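Local coordinates for protein octaprenyl-diphosphate synthase (Roseobacter denitrificans, PDB 4JXN) that probably extends farnesyl diphosphate with five isopentenyl diphosphate units to make octaprenyl diphosphate, the side-chain precursor of ubiquinone and menaquinone, at residues M60-A65 with S186-V191; G214-I219 with T301-A306; R305-L310 with M321-A326. One frame throughout, in Å; residues are numbered along the deposited sequence.

Interaction 1. Residues M60-A65 with S186-V191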
loop_
_atom_site.group_PDB
_atom_site.type_symbol
_atom_site.label_atom_id
_atom_site.label_comp_id
_atom_site.label_asym_id
_atom_site.label_seq_id
_atom_site.Cartn_x
_atom_site.Cartn_y
_atom_site.Cartn_z
ATOM N N MET A 60 -1.613 5.393 -20.631
ATOM C CA MET A 60 -1.564 5.347 -22.106
ATOM C C MET A 60 -0.770 4.160 -22.642
ATOM O O MET A 60 -1.123 3.576 -23.674
ATOM C CB MET A 60 -0.946 6.628 -22.693
ATOM C CG MET A 60 -1.931 7.755 -23.020
ATOM S SD MET A 60 -1.311 8.974 -24.219
ATOM C CE MET A 60 -0.030 9.806 -23.283
ATOM N N LEU A 61 0.326 3.832 -21.972
ATOM C CA LEU A 61 1.147 2.686 -22.366
ATOM C C LEU A 61 0.361 1.378 -22.369
ATOM O O LEU A 61 0.526 0.547 -23.266
ATOM C CB LEU A 61 2.366 2.554 -21.463
ATOM C CG LEU A 61 3.455 3.601 -21.715
ATOM C CD1 LEU A 61 4.568 3.443 -20.697
ATOM C CD2 LEU A 61 3.994 3.520 -23.146
ATOM N N THR A 62 -0.502 1.220 -21.372
ATOM C CA THR A 62 -1.284 0.002 -21.194
ATOM C C THR A 62 -2.308 -0.134 -22.298
ATOM O O THR A 62 -2.444 -1.205 -22.904
ATOM C CB THR A 62 -1.957 -0.027 -19.794
ATOM O OG1 THR A 62 -0.932 -0.020 -18.785
ATOM C CG2 THR A 62 -2.841 -1.277 -19.622
ATOM N N LEU A 63 -3.012 0.957 -22.580
ATOM C CA LEU A 63 -4.044 0.954 -23.628
ATOM C C LEU A 63 -3.410 0.764 -24.984
ATOM O O LEU A 63 -3.888 -0.011 -25.839
ATOM C CB LEU A 63 -4.801 2.271 -23.626
ATOM C CG LEU A 63 -5.561 2.609 -22.343
ATOM C CD1 LEU A 63 -5.867 4.102 -22.270
ATOM C CD2 LEU A 63 -6.823 1.762 -22.267
ATOM N N ALA A 64 -2.318 1.487 -25.187
ATOM C CA ALA A 64 -1.615 1.397 -26.450
ATOM C C ALA A 64 -1.183 -0.037 -26.683
ATOM O O ALA A 64 -1.332 -0.562 -27.785
ATOM C CB ALA A 64 -0.429 2.314 -26.457
ATOM N N ALA A 65 -0.656 -0.668 -25.635
ATOM C CA ALA A 65 -0.130 -2.020 -25.756
ATOM C C ALA A 65 -1.251 -3.026 -26.047
ATOM O O ALA A 65 -1.079 -3.968 -26.814
ATOM C CB ALA A 65 0.647 -2.420 -24.519
ATOM N N SER A 186 7.283 -0.561 -17.654
ATOM C CA SER A 186 7.464 -1.871 -18.247
ATOM C C SER A 186 6.287 -2.770 -17.877
ATOM O O SER A 186 5.865 -3.604 -18.671
ATOM C CB SER A 186 8.799 -2.483 -17.802
ATOM O OG SER A 186 8.862 -2.602 -16.386
ATOM N N ALA A 187 5.739 -2.576 -16.684
ATOM C CA ALA A 187 4.570 -3.340 -16.256
ATOM C C ALA A 187 3.341 -2.880 -17.003
ATOM O O ALA A 187 2.546 -3.705 -17.443
ATOM C CB ALA A 187 4.347 -3.196 -14.764
ATOM N N ALA A 188 3.186 -1.561 -17.140
ATOM C CA ALA A 188 2.055 -0.993 -17.900
ATOM C C ALA A 188 1.928 -1.554 -19.325
ATOM O O ALA A 188 0.835 -1.867 -19.787
ATOM C CB ALA A 188 2.146 0.518 -17.943
ATOM N N THR A 189 3.058 -1.664 -20.007
ATOM C CA THR A 189 3.105 -2.107 -21.385
ATOM C C THR A 189 2.932 -3.601 -21.435
ATOM O O THR A 189 2.188 -4.122 -22.268
ATOM C CB THR A 189 4.458 -1.753 -22.039
ATOM O OG1 THR A 189 5.536 -2.200 -21.206
ATOM C CG2 THR A 189 4.573 -0.281 -22.228
ATOM N N GLU A 190 3.626 -4.287 -20.526
ATOM C CA GLU A 190 3.556 -5.732 -20.449
ATOM C C GLU A 190 2.150 -6.242 -20.140
ATOM O O GLU A 190 1.678 -7.150 -20.816
ATOM C CB GLU A 190 4.565 -6.273 -19.431
ATOM C CG GLU A 190 4.908 -7.742 -19.619
ATOM C CD GLU A 190 5.719 -8.332 -18.474
ATOM O OE1 GLU A 190 5.752 -7.745 -17.374
ATOM O OE2 GLU A 190 6.323 -9.406 -18.684
ATOM N N VAL A 191 1.469 -5.678 -19.142
ATOM C CA VAL A 191 0.092 -6.133 -18.864
ATOM C C VAL A 191 -0.872 -5.867 -20.017
ATOM O O VAL A 191 -1.827 -6.623 -20.213
ATOM C CB VAL A 191 -0.516 -5.558 -17.566
ATOM C CG1 VAL A 191 0.271 -6.046 -16.355
ATOM C CG2 VAL A 191 -0.639 -4.039 -17.620
#

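Interaction 2. Residues G214-I219 with T301-A306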
loop_
_atom_site.group_PDB
_atom_site.type_symbol
_atom_site.label_atom_id
_atom_site.label_comp_id
_atom_site.label_asym_id
_atom_site.label_seq_id
_atom_site.Cartn_x
_atom_site.Cartn_y
_atom_site.Cartn_z
ATOM N N GLY A 214 11.290 4.018 -19.777
ATOM C CA GLY A 214 11.197 4.555 -18.422
ATOM C C GLY A 214 12.538 5.077 -17.945
ATOM O O GLY A 214 12.619 6.133 -17.295
ATOM N N ILE A 215 13.591 4.328 -18.279
ATOM C CA ILE A 215 14.956 4.725 -17.960
ATOM C C ILE A 215 15.289 6.030 -18.677
ATOM O O ILE A 215 15.805 6.962 -18.055
ATOM C CB ILE A 215 15.986 3.613 -18.295
ATOM C CG1 ILE A 215 15.735 2.367 -17.435
ATOM C CG2 ILE A 215 17.403 4.096 -18.010
ATOM C CD1 ILE A 215 16.439 1.113 -17.926
ATOM N N ALA A 216 14.973 6.105 -19.972
ATOM C CA ALA A 216 15.214 7.336 -20.740
ATOM C C ALA A 216 14.439 8.473 -20.123
ATOM O O ALA A 216 15.007 9.527 -19.862
ATOM C CB ALA A 216 14.834 7.176 -22.200
ATOM N N PHE A 217 13.146 8.247 -19.889
ATOM C CA PHE A 217 12.268 9.250 -19.278
ATOM C C PHE A 217 12.882 9.920 -18.028
ATOM O O PHE A 217 12.823 11.141 -17.880
ATOM C CB PHE A 217 10.944 8.587 -18.905
ATOM C CG PHE A 217 9.896 9.536 -18.412
ATOM C CD1 PHE A 217 9.020 10.147 -19.299
ATOM C CD2 PHE A 217 9.768 9.805 -17.049
ATOM C CE1 PHE A 217 8.039 11.011 -18.837
ATOM C CE2 PHE A 217 8.792 10.673 -16.581
ATOM C CZ PHE A 217 7.924 11.276 -17.476
ATOM N N GLN A 218 13.451 9.094 -17.144
ATOM C CA GLN A 218 13.998 9.533 -15.861
ATOM C C GLN A 218 15.350 10.197 -16.028
ATOM O O GLN A 218 15.673 11.128 -15.295
ATOM C CB GLN A 218 14.172 8.336 -14.916
ATOM C CG GLN A 218 14.745 8.668 -13.549
ATOM C CD GLN A 218 13.890 9.665 -12.806
ATOM O OE1 GLN A 218 12.740 9.386 -12.496
ATOM N NE2 GLN A 218 14.442 10.841 -12.530
ATOM N N ILE A 219 16.167 9.692 -16.950
ATOM C CA ILE A 219 17.447 10.346 -17.228
ATOM C C ILE A 219 17.222 11.731 -17.805
ATOM O O ILE A 219 17.956 12.663 -17.477
ATOM C CB ILE A 219 18.338 9.510 -18.160
ATOM C CG1 ILE A 219 18.879 8.311 -17.398
ATOM C CG2 ILE A 219 19.512 10.326 -18.709
ATOM C CD1 ILE A 219 19.193 7.137 -18.300
ATOM N N THR A 301 20.523 6.651 -25.959
ATOM C CA THR A 301 20.833 5.241 -26.212
ATOM C C THR A 301 19.716 4.306 -25.735
ATOM O O THR A 301 19.345 3.339 -26.408
ATOM C CB THR A 301 22.179 4.874 -25.551
ATOM O OG1 THR A 301 23.243 5.545 -26.240
ATOM C CG2 THR A 301 22.422 3.384 -25.570
ATOM N N GLN A 302 19.187 4.593 -24.559
ATOM C CA GLN A 302 18.039 3.862 -24.050
ATOM C C GLN A 302 16.790 4.095 -24.890
ATOM O O GLN A 302 16.024 3.174 -25.140
ATOM C CB GLN A 302 17.771 4.281 -22.627
ATOM C CG GLN A 302 18.874 3.854 -21.683
ATOM C CD GLN A 302 18.696 2.431 -21.198
ATOM O OE1 GLN A 302 17.662 1.800 -21.429
ATOM N NE2 GLN A 302 19.696 1.929 -20.500
ATOM N N ALA A 303 16.581 5.330 -25.319
ATOM C CA ALA A 303 15.472 5.637 -26.222
ATOM C C ALA A 303 15.575 4.894 -27.564
ATOM O O ALA A 303 14.566 4.484 -28.136
ATOM C CB ALA A 303 15.386 7.129 -26.454
ATOM N N ALA A 304 16.786 4.718 -28.075
ATOM C CA ALA A 304 16.958 3.934 -29.307
ATOM C C ALA A 304 16.699 2.459 -29.022
ATOM O O ALA A 304 16.145 1.745 -29.858
ATOM C CB ALA A 304 18.345 4.135 -29.885
ATOM N N ARG A 305 17.096 2.025 -27.828
ATOM C CA ARG A 305 16.851 0.665 -27.362
ATOM C C ARG A 305 15.364 0.368 -27.285
ATOM O O ARG A 305 14.928 -0.713 -27.673
ATOM C CB ARG A 305 17.498 0.430 -26.000
ATOM C CG ARG A 305 17.460 -1.016 -25.535
ATOM C CD ARG A 305 18.316 -1.261 -24.313
ATOM N NE ARG A 305 17.733 -0.745 -23.074
ATOM C CZ ARG A 305 16.900 -1.412 -22.272
ATOM N NH1 ARG A 305 16.453 -0.826 -21.171
ATOM N NH2 ARG A 305 16.497 -2.650 -22.553
ATOM N N ALA A 306 14.591 1.330 -26.792
ATOM C CA ALA A 306 13.142 1.185 -26.744
ATOM C C ALA A 306 12.612 0.892 -28.138
ATOM O O ALA A 306 11.916 -0.101 -28.355
ATOM C CB ALA A 306 12.486 2.437 -26.189
#

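Interaction 3. Residues R305-L310 with M321-A326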
loop_
_atom_site.group_PDB
_atom_site.type_symbol
_atom_site.label_atom_id
_atom_site.label_comp_id
_atom_site.label_asym_id
_atom_site.label_seq_id
_atom_site.Cartn_x
_atom_site.Cartn_y
_atom_site.Cartn_z
ATOM N N ARG A 305 17.096 2.025 -27.828
ATOM C CA ARG A 305 16.851 0.665 -27.362
ATOM C C ARG A 305 15.364 0.368 -27.285
ATOM O O ARG A 305 14.928 -0.713 -27.673
ATOM C CB ARG A 305 17.498 0.430 -26.000
ATOM C CG ARG A 305 17.460 -1.016 -25.535
ATOM C CD ARG A 305 18.316 -1.261 -24.313
ATOM N NE ARG A 305 17.733 -0.745 -23.074
ATOM C CZ ARG A 305 16.900 -1.412 -22.272
ATOM N NH1 ARG A 305 16.453 -0.826 -21.171
ATOM N NH2 ARG A 305 16.497 -2.650 -22.553
ATOM N N ALA A 306 14.591 1.330 -26.792
ATOM C CA ALA A 306 13.142 1.185 -26.744
ATOM C C ALA A 306 12.612 0.892 -28.138
ATOM O O ALA A 306 11.916 -0.101 -28.355
ATOM C CB ALA A 306 12.486 2.437 -26.189
ATOM N N LYS A 307 12.961 1.735 -29.099
ATOM C CA LYS A 307 12.453 1.580 -30.452
ATOM C C LYS A 307 12.877 0.270 -31.091
ATOM O O LYS A 307 12.090 -0.374 -31.764
ATOM C CB LYS A 307 12.905 2.741 -31.328
ATOM C CG LYS A 307 12.729 4.099 -30.689
ATOM C CD LYS A 307 13.640 5.114 -31.342
ATOM C CE LYS A 307 13.063 5.590 -32.654
ATOM N NZ LYS A 307 13.952 6.585 -33.307
ATOM N N ALA A 308 14.122 -0.123 -30.887
ATOM C CA ALA A 308 14.598 -1.395 -31.423
ATOM C C ALA A 308 13.841 -2.572 -30.834
ATOM O O ALA A 308 13.613 -3.559 -31.511
ATOM C CB ALA A 308 16.086 -1.568 -31.171
ATOM N N ALA A 309 13.450 -2.466 -29.572
ATOM C CA ALA A 309 12.719 -3.549 -28.919
ATOM C C ALA A 309 11.358 -3.828 -29.584
ATOM O O ALA A 309 10.802 -4.911 -29.418
ATOM C CB ALA A 309 12.532 -3.244 -27.439
ATOM N N LEU A 310 10.830 -2.856 -30.324
ATOM C CA LEU A 310 9.603 -3.056 -31.093
ATOM C C LEU A 310 9.797 -3.824 -32.408
ATOM O O LEU A 310 8.821 -4.223 -33.028
ATOM C CB LEU A 310 8.964 -1.709 -31.398
ATOM C CG LEU A 310 8.524 -0.896 -30.174
ATOM C CD1 LEU A 310 8.322 0.562 -30.547
ATOM C CD2 LEU A 310 7.254 -1.465 -29.567
ATOM N N MET A 321 3.213 4.975 -33.158
ATOM C CA MET A 321 3.021 5.892 -32.038
ATOM C C MET A 321 4.068 5.690 -30.949
ATOM O O MET A 321 4.551 6.644 -30.366
ATOM C CB MET A 321 1.634 5.675 -31.435
ATOM C CG MET A 321 0.504 6.183 -32.317
ATOM S SD MET A 321 -1.108 5.521 -31.834
ATOM C CE MET A 321 -2.118 5.971 -33.245
ATOM N N LEU A 322 4.401 4.433 -30.685
ATOM C CA LEU A 322 5.368 4.078 -29.642
ATOM C C LEU A 322 6.811 4.417 -30.016
ATOM O O LEU A 322 7.647 4.652 -29.136
ATOM C CB LEU A 322 5.271 2.586 -29.339
ATOM C CG LEU A 322 4.009 2.045 -28.637
ATOM C CD1 LEU A 322 4.269 0.649 -28.111
ATOM C CD2 LEU A 322 3.536 2.942 -27.505
ATOM N N VAL A 323 7.092 4.397 -31.316
ATOM C CA VAL A 323 8.381 4.825 -31.872
ATOM C C VAL A 323 8.529 6.336 -31.689
ATOM O O VAL A 323 9.490 6.795 -31.075
ATOM C CB VAL A 323 8.500 4.424 -33.366
ATOM C CG1 VAL A 323 9.759 4.999 -33.997
ATOM C CG2 VAL A 323 8.465 2.900 -33.527
ATOM N N ASP A 324 7.549 7.091 -32.194
ATOM C CA ASP A 324 7.474 8.537 -31.998
ATOM C C ASP A 324 7.592 8.926 -30.516
ATOM O O ASP A 324 8.229 9.922 -30.179
ATOM C CB ASP A 324 6.159 9.095 -32.577
ATOM C CG ASP A 324 6.032 8.888 -34.090
ATOM O OD1 ASP A 324 7.065 8.723 -34.771
ATOM O OD2 ASP A 324 4.891 8.893 -34.606
ATOM N N LEU A 325 6.974 8.135 -29.643
ATOM C CA LEU A 325 7.020 8.379 -28.202
ATOM C C LEU A 325 8.444 8.276 -27.704
ATOM O O LEU A 325 8.851 9.032 -26.829
ATOM C CB LEU A 325 6.138 7.367 -27.453
ATOM C CG LEU A 325 6.010 7.533 -25.931
ATOM C CD1 LEU A 325 5.701 8.966 -25.505
ATOM C CD2 LEU A 325 4.924 6.595 -25.427
ATOM N N ALA A 326 9.199 7.332 -28.257
ATOM C CA ALA A 326 10.590 7.132 -27.840
ATOM C C ALA A 326 11.433 8.364 -28.193
ATOM O O ALA A 326 12.261 8.816 -27.398
ATOM C CB ALA A 326 11.164 5.877 -28.479
#

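Interaction 1. Residues M60-A65 with S186-V191
Thr62 has its OG1 beside the backbone N (chi1 -62°), which turns the hydroxyl onto Ala188 of the other helix, while Thr189 OG1 sits between N and the carbonyl carbon (chi1 51°), leaving CG2 anti to the carbonyl carbon, against Leu61. The Thr62 hydroxyl donates to a helix carbonyl: Thr62 OG1 lies 2.7 Å from Ala188 O, approaching from the flank of the C=O and tilted out of its plane. Ala188 CB also packs 3.2 Å from Thr62 OG1. Beyond it, Thr62 CG2 reaches Val191 CG2 at 4.1 Å.

On the other flank Thr189 CG2 runs alongside Leu61, nearest at Leu61 CB (3.7 Å), and touches both of that leucine's terminal methyls more loosely. The hydroxyl of Thr189 serves its surroundings instead, with Leu206 O of helix 200-224 as its main partner. Farther toward the C-terminal end of the segment, Ala65 CB rests 3.2 Å from Thr189 O.

Small residues let the axes approach to 7.2 Å at 24°, nearly parallel. This close, buried helix pair belongs to the all-helical core of the trans-prenyltransferase fold of the FPP/GGPP synthase family.

Interaction 2. Residues G214-I219 with T301-A306
Ile215 lays its branched side chain across the carboxamide of Gln302, its CG2 methyl 3.8 Å from Gln302 CD and its CD1 methyl 3.8 Å from Gln302 OE1. CD1 also comes up to the edge of the Arg305 guanidinium, near its plane, 3.8 Å from Arg305 NH1. The isoleucine therefore borders a polar pair built within one helix. Gln302 is bent at chi2 (-84°), and its OE1 takes two bonds from Arg305, which grips it side-on. Arg305 NE stands 3.0 Å from Gln302 OE1, above the amide plane, whereas Arg305 NH1 at 2.9 Å lies in that plane on a lone pair. The oxygen itself sits in the guanidinium plane.

Farther along, Ala216 CB packs on Gln302 CB at 4.1 Å and faces Ala303, whose CB is 4.3 Å from Ala216 CB. An alanine in place of Gln302 would probably take away the oxygen that receives both Arg305 NE and NH1, give the guanidinium more freedom to turn and uncover the CG2 methyl of Ile215.

Salt bridges to Asp211 and Glu208 hold Arg305 as well, so the charge is tied to helix 200-224 at two carboxylates. The two helices run roughly antiparallel, at 154°. The same Ile215 also packs on Val177, Arg178 and Ala182 of helix 170-196, and Phe217 touches Leu57 and Arg58 of helix 57-68, so helix 200-224 has all three helices as neighbours.

Interaction 3. Residues R305-L310 with M321-A326
Lys307, Leu310, Val323 and Ala326 meet through aliphatic atoms, with no ring, amide or guanidinium to offer a face or an edge; the nearby flat side chain is Tyr209 from helix 200-224, which Leu310 and Leu325 touch and whose OH bonds to Leu322 O. The pair forms a helical hairpin: helices 291-309 and 317-330 follow each other in the chain through a short connection and run antiparallel, with local axes 9.0 Å apart at 168°.

Leu310 inserts both methyls toward the partner. Its CD1 rests between Leu322 CB at 3.9 Å and Val323 CG2 at 3.8 Å, while Leu310 CD2 meets Leu322 CD1. The two leucine side chains cross at about a right angle, so they meet through a few methyl and methylene atoms.

Lys307 covers the other flank. Its chain passes over Ala326 and bends at chi3 (79°), which puts CE against Val323, the side chains again crossing at about a right angle. The ammonium goes on to a salt bridge with Asp327, one residue past Ala326. Deeper in, Ala306 CB faces Ala326 CB at 4.3 Å. The modelled approach of Lys307 CG to Ala326 CB is tighter than usual and doubtful in detail; more secure is Lys307 CE, 3.6 Å from Val323 CG1.

Interactions 2 and 3 share Arg305 and Ala306 on helix 291-309, their centres about 10 Å apart, and Ala303 CB lies 3.7 Å from Ala326 O. Interaction 3 also meets interaction 1: Leu61 CD2 packs 3.9 Å from Leu325 CD2, and Ala64 on Leu322. Interactions 1 and 2 do not touch, their nearest atoms about 6 Å apart, but the consecutive helices 170-196 and 200-224 connect them. In this family the second aspartate-rich motif, FQxxDDxxD, binds magnesium and diphosphate; Phe217 and Gln218 match its start, and Gln218 bonds to Asp222. Interaction 2 thus packs helix 291-309 on the helix that carries this motif, with interaction 3 farther out, about 16 Å from the chain's centre.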